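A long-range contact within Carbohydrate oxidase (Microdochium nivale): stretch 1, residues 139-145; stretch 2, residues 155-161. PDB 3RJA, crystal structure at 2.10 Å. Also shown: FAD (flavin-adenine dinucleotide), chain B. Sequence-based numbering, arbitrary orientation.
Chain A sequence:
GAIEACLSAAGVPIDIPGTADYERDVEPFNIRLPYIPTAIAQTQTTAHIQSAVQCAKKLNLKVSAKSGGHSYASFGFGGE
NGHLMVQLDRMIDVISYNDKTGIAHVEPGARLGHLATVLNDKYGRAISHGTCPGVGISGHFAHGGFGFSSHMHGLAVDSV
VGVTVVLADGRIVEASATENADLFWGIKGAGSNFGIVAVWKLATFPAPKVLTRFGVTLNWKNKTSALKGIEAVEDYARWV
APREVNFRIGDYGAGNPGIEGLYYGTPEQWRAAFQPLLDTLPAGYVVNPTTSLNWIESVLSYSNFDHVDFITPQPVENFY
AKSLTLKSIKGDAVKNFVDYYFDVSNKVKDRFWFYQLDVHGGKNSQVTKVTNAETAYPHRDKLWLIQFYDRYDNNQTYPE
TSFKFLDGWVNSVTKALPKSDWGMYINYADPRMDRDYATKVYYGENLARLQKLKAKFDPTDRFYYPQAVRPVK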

# COMPACT_ATOMS: atom_id res chain seq x y z
N GLY A 139 -4.20 0.39 -7.01
CA GLY A 139 -2.84 0.68 -6.53
C GLY A 139 -2.41 -0.20 -5.37
O GLY A 139 -1.26 -0.65 -5.30
N HIS A 140 -3.34 -0.46 -4.47
CA HIS A 140 -3.08 -1.22 -3.24
C HIS A 140 -2.73 -2.68 -3.56
O HIS A 140 -1.65 -3.16 -3.18
CB HIS A 140 -4.30 -1.16 -2.32
CG HIS A 140 -4.08 -1.68 -0.93
ND1 HIS A 140 -3.32 -1.01 0.00
CD2 HIS A 140 -4.59 -2.77 -0.29
CE1 HIS A 140 -3.36 -1.67 1.16
NE2 HIS A 140 -4.11 -2.75 0.99
N PHE A 141 -3.65 -3.36 -4.25
CA PHE A 141 -3.47 -4.78 -4.54
C PHE A 141 -2.32 -5.03 -5.54
O PHE A 141 -1.66 -6.06 -5.48
CB PHE A 141 -4.78 -5.39 -5.09
CG PHE A 141 -5.83 -5.67 -4.03
CD1 PHE A 141 -6.38 -4.64 -3.23
CD2 PHE A 141 -6.31 -6.98 -3.85
CE1 PHE A 141 -7.37 -4.93 -2.28
CE2 PHE A 141 -7.29 -7.28 -2.90
CZ PHE A 141 -7.84 -6.24 -2.12
N ALA A 142 -2.09 -4.10 -6.47
CA ALA A 142 -1.08 -4.33 -7.51
C ALA A 142 0.34 -4.38 -6.95
O ALA A 142 1.27 -4.83 -7.65
CB ALA A 142 -1.18 -3.25 -8.61
N HIS A 143 0.52 -3.85 -5.73
CA HIS A 143 1.86 -3.67 -5.18
C HIS A 143 2.04 -4.33 -3.81
O HIS A 143 3.06 -4.15 -3.18
CB HIS A 143 2.28 -2.18 -5.15
CG HIS A 143 2.15 -1.50 -6.48
ND1 HIS A 143 1.04 -0.74 -6.83
CD2 HIS A 143 2.95 -1.52 -7.58
CE1 HIS A 143 1.19 -0.29 -8.07
NE2 HIS A 143 2.33 -0.77 -8.55
N GLY A 144 1.06 -5.12 -3.38
CA GLY A 144 1.13 -5.81 -2.08
C GLY A 144 -0.15 -5.63 -1.26
O GLY A 144 -1.13 -6.35 -1.47
N GLY A 145 -0.11 -4.67 -0.32
CA GLY A 145 -1.25 -4.31 0.52
C GLY A 145 -1.20 -4.98 1.88
O GLY A 145 -1.56 -6.17 2.02
PA FAD B . -3.36 5.49 -7.12
O1A FAD B . -4.67 5.68 -7.84
O2A FAD B . -2.61 6.76 -6.81
O5B FAD B . -2.42 4.53 -8.01
C5B FAD B . -1.23 3.99 -7.44
C4B FAD B . -0.41 3.34 -8.56
O4B FAD B . -1.13 2.24 -9.11
C3B FAD B . -0.12 4.29 -9.72
O3B FAD B . 1.10 3.90 -10.34
C2B FAD B . -1.27 3.98 -10.66
O2B FAD B . -1.08 4.32 -12.02
C1B FAD B . -1.38 2.47 -10.47
N9A FAD B . -2.73 2.02 -10.79
C8A FAD B . -3.94 2.55 -10.35
N7A FAD B . -4.93 1.80 -10.90
C5A FAD B . -4.38 0.82 -11.64
C6A FAD B . -4.95 -0.20 -12.41
N6A FAD B . -6.29 -0.35 -12.49
N1A FAD B . -4.09 -1.07 -13.06
C2A FAD B . -2.71 -0.91 -12.98
N3A FAD B . -2.15 0.12 -12.25
C4A FAD B . -2.99 0.96 -11.59
N1 FAD B . -0.63 0.74 2.26
C2 FAD B . -0.61 -0.52 2.88
O2 FAD B . -0.01 -1.48 2.38
N3 FAD B . -1.35 -0.67 4.04
C4 FAD B . -2.20 0.29 4.58
O4 FAD B . -2.92 0.03 5.57
C4X FAD B . -2.15 1.63 3.92
N5 FAD B . -2.90 2.62 4.37
C5X FAD B . -2.96 3.83 3.72
C6 FAD B . -3.84 4.85 4.16
C7 FAD B . -4.00 6.02 3.44
C7M FAD B . -4.96 7.12 3.94
C8 FAD B . -3.37 6.14 2.18
C8M FAD B . -3.54 7.39 1.34
C9 FAD B . -2.45 5.18 1.77
C9A FAD B . -2.25 4.00 2.51
N10 FAD B . -1.42 2.95 2.05
C10 FAD B . -1.28 1.78 2.78
C1' FAD B . -0.65 3.13 0.77
C2' FAD B . -1.41 2.52 -0.40
O2' FAD B . -1.31 1.10 -0.34
C3' FAD B . -0.79 2.98 -1.70
O3' FAD B . -0.71 4.39 -1.74
C4' FAD B . -1.61 2.44 -2.88
O4' FAD B . -0.79 2.33 -4.00
C5' FAD B . -2.83 3.31 -3.17
O5' FAD B . -3.56 2.77 -4.24
P FAD B . -4.56 3.74 -5.08
O1P FAD B . -5.32 2.94 -6.10
O2P FAD B . -5.46 4.50 -4.11
O3P FAD B . -3.48 4.74 -5.70
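Stretch 2 155-161: LAVDSVV

Two backbone hydrogen bonds fix stretch 2 on stretch 1. The amide N of Val157 donates to the carbonyl O of Gly144 at 2.8 Å, with an N-H...O angle of 149°, and the amide N of Ala156 donates to the carbonyl O of Gly145 at 2.9 Å, in a straighter approach of 168°. The order is therefore crossed: the later residue of stretch 2 pairs with the earlier glycine of stretch 1, so that at this point the two backbones run in opposing senses. The N of Ala156 also comes within 3.4 Å of Gly144 O, but the angle is poor and this amide is already committed to Gly145. Beside the second bond, the CA of Leu155 lies 3.4 Å from Gly145 O, a CA-H...O contact with an angle of 126° at the hydrogen.

The conformation of each segment brings these groups together. Stretch 1 enters in helical conformation and, beyond His143, reaches two consecutive glycines, both with positive phi (131° and 98°). At these angles a CB on either would be jammed against the preceding carbonyl O; at Gly145 it would also fall 2.6 Å from the CB of Ala156. In stretch 2, Leu155 is extended, whereas residues 156-159 have helical phi and psi. This turn is held by bonds from Asp158 N to Leu155 O (2.9 Å), Ser159 N to Ala156 O (3.0 Å) and Val160 N to Val157 O (3.1 Å), after which the chain enters a strand at Val160. The CA-to-CB bond of Asp158 points away from stretch 1, and its OD2 accepts from Leu155 N at 2.9 Å, bracing the turn.

Around this polar centre, Ala156 and Phe141 form the main packing pair. The CB of Ala156 points toward stretch 1 and sits over one face of the Phe141 ring, 3.5 Å from its centroid and 1° off the ring normal, an almost ideal CH-pi arrangement. The same methyl lies 3.8 Å from His140 CD2. Phe141, in the m rotamer, leaves its backbone sideways, but its ring reaches stretch 2. At the ring edge, Ser159 OG approaches CE2 of Phe141 to 3.4 Å while donating to Ala156 O at 2.8 Å, and Val160 CG2 lies 3.9 Å from CD2 of Phe141. The backbones also come close here: the CA atoms of Phe141 and Val157 are 4.8 Å apart, and Phe141 O touches Val157 CG2 at 3.3 Å. Leu155 CB rests 3.8 Å from Gly144 O, the acceptor of the bond from Val157 N. In all, the contact buries 350 Å², summed over both stretches.

Stretch 1 is anchored to the cofactor as well. Gly139 N donates to FAD O1P at 2.9 Å, and His140 ND1 is hydrogen-bonded to FAD O2' at 2.9 Å. Stretch 2 thus packs against a segment that itself holds the flavin cofactor of this oxidase.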

# COMPACT_ATOMS: atom_id res chain seq x y z
N LEU A 155 -1.10 -10.81 2.32
CA LEU A 155 -1.28 -9.51 1.65
C LEU A 155 -2.57 -9.46 0.84
O LEU A 155 -3.11 -10.51 0.41
CB LEU A 155 -0.08 -9.22 0.74
CG LEU A 155 1.33 -9.26 1.41
CD1 LEU A 155 2.39 -9.00 0.37
CD2 LEU A 155 1.49 -8.24 2.55
N ALA A 156 -3.05 -8.24 0.59
CA ALA A 156 -4.15 -8.03 -0.35
C ALA A 156 -3.83 -8.75 -1.66
O ALA A 156 -4.68 -9.45 -2.19
CB ALA A 156 -4.42 -6.51 -0.57
N VAL A 157 -2.61 -8.58 -2.14
CA VAL A 157 -2.16 -9.22 -3.38
C VAL A 157 -2.31 -10.75 -3.36
O VAL A 157 -2.57 -11.36 -4.40
CB VAL A 157 -0.71 -8.79 -3.78
CG1 VAL A 157 0.37 -9.44 -2.90
CG2 VAL A 157 -0.44 -9.11 -5.25
N ASP A 158 -2.17 -11.36 -2.18
CA ASP A 158 -2.31 -12.81 -2.04
C ASP A 158 -3.75 -13.32 -2.22
O ASP A 158 -3.95 -14.51 -2.41
CB ASP A 158 -1.71 -13.24 -0.70
CG ASP A 158 -0.21 -12.98 -0.63
OD1 ASP A 158 0.47 -13.12 -1.68
OD2 ASP A 158 0.28 -12.61 0.48
N SER A 159 -4.76 -12.44 -2.18
CA SER A 159 -6.13 -12.85 -2.51
C SER A 159 -6.39 -12.92 -4.03
O SER A 159 -7.40 -13.42 -4.46
CB SER A 159 -7.14 -11.86 -1.88
OG SER A 159 -7.17 -10.68 -2.66
N VAL A 160 -5.48 -12.37 -4.83
CA VAL A 160 -5.70 -12.24 -6.27
C VAL A 160 -5.53 -13.60 -6.96
O VAL A 160 -4.44 -14.19 -6.92
CB VAL A 160 -4.74 -11.18 -6.91
CG1 VAL A 160 -4.96 -11.07 -8.42
CG2 VAL A 160 -4.87 -9.79 -6.22
N VAL A 161 -6.61 -14.08 -7.58
CA VAL A 161 -6.57 -15.35 -8.34
C VAL A 161 -6.75 -15.12 -9.84
O VAL A 161 -6.59 -16.04 -10.64
CB VAL A 161 -7.60 -16.40 -7.83
CG1 VAL A 161 -7.28 -16.76 -6.38
CG2 VAL A 161 -9.07 -15.87 -7.96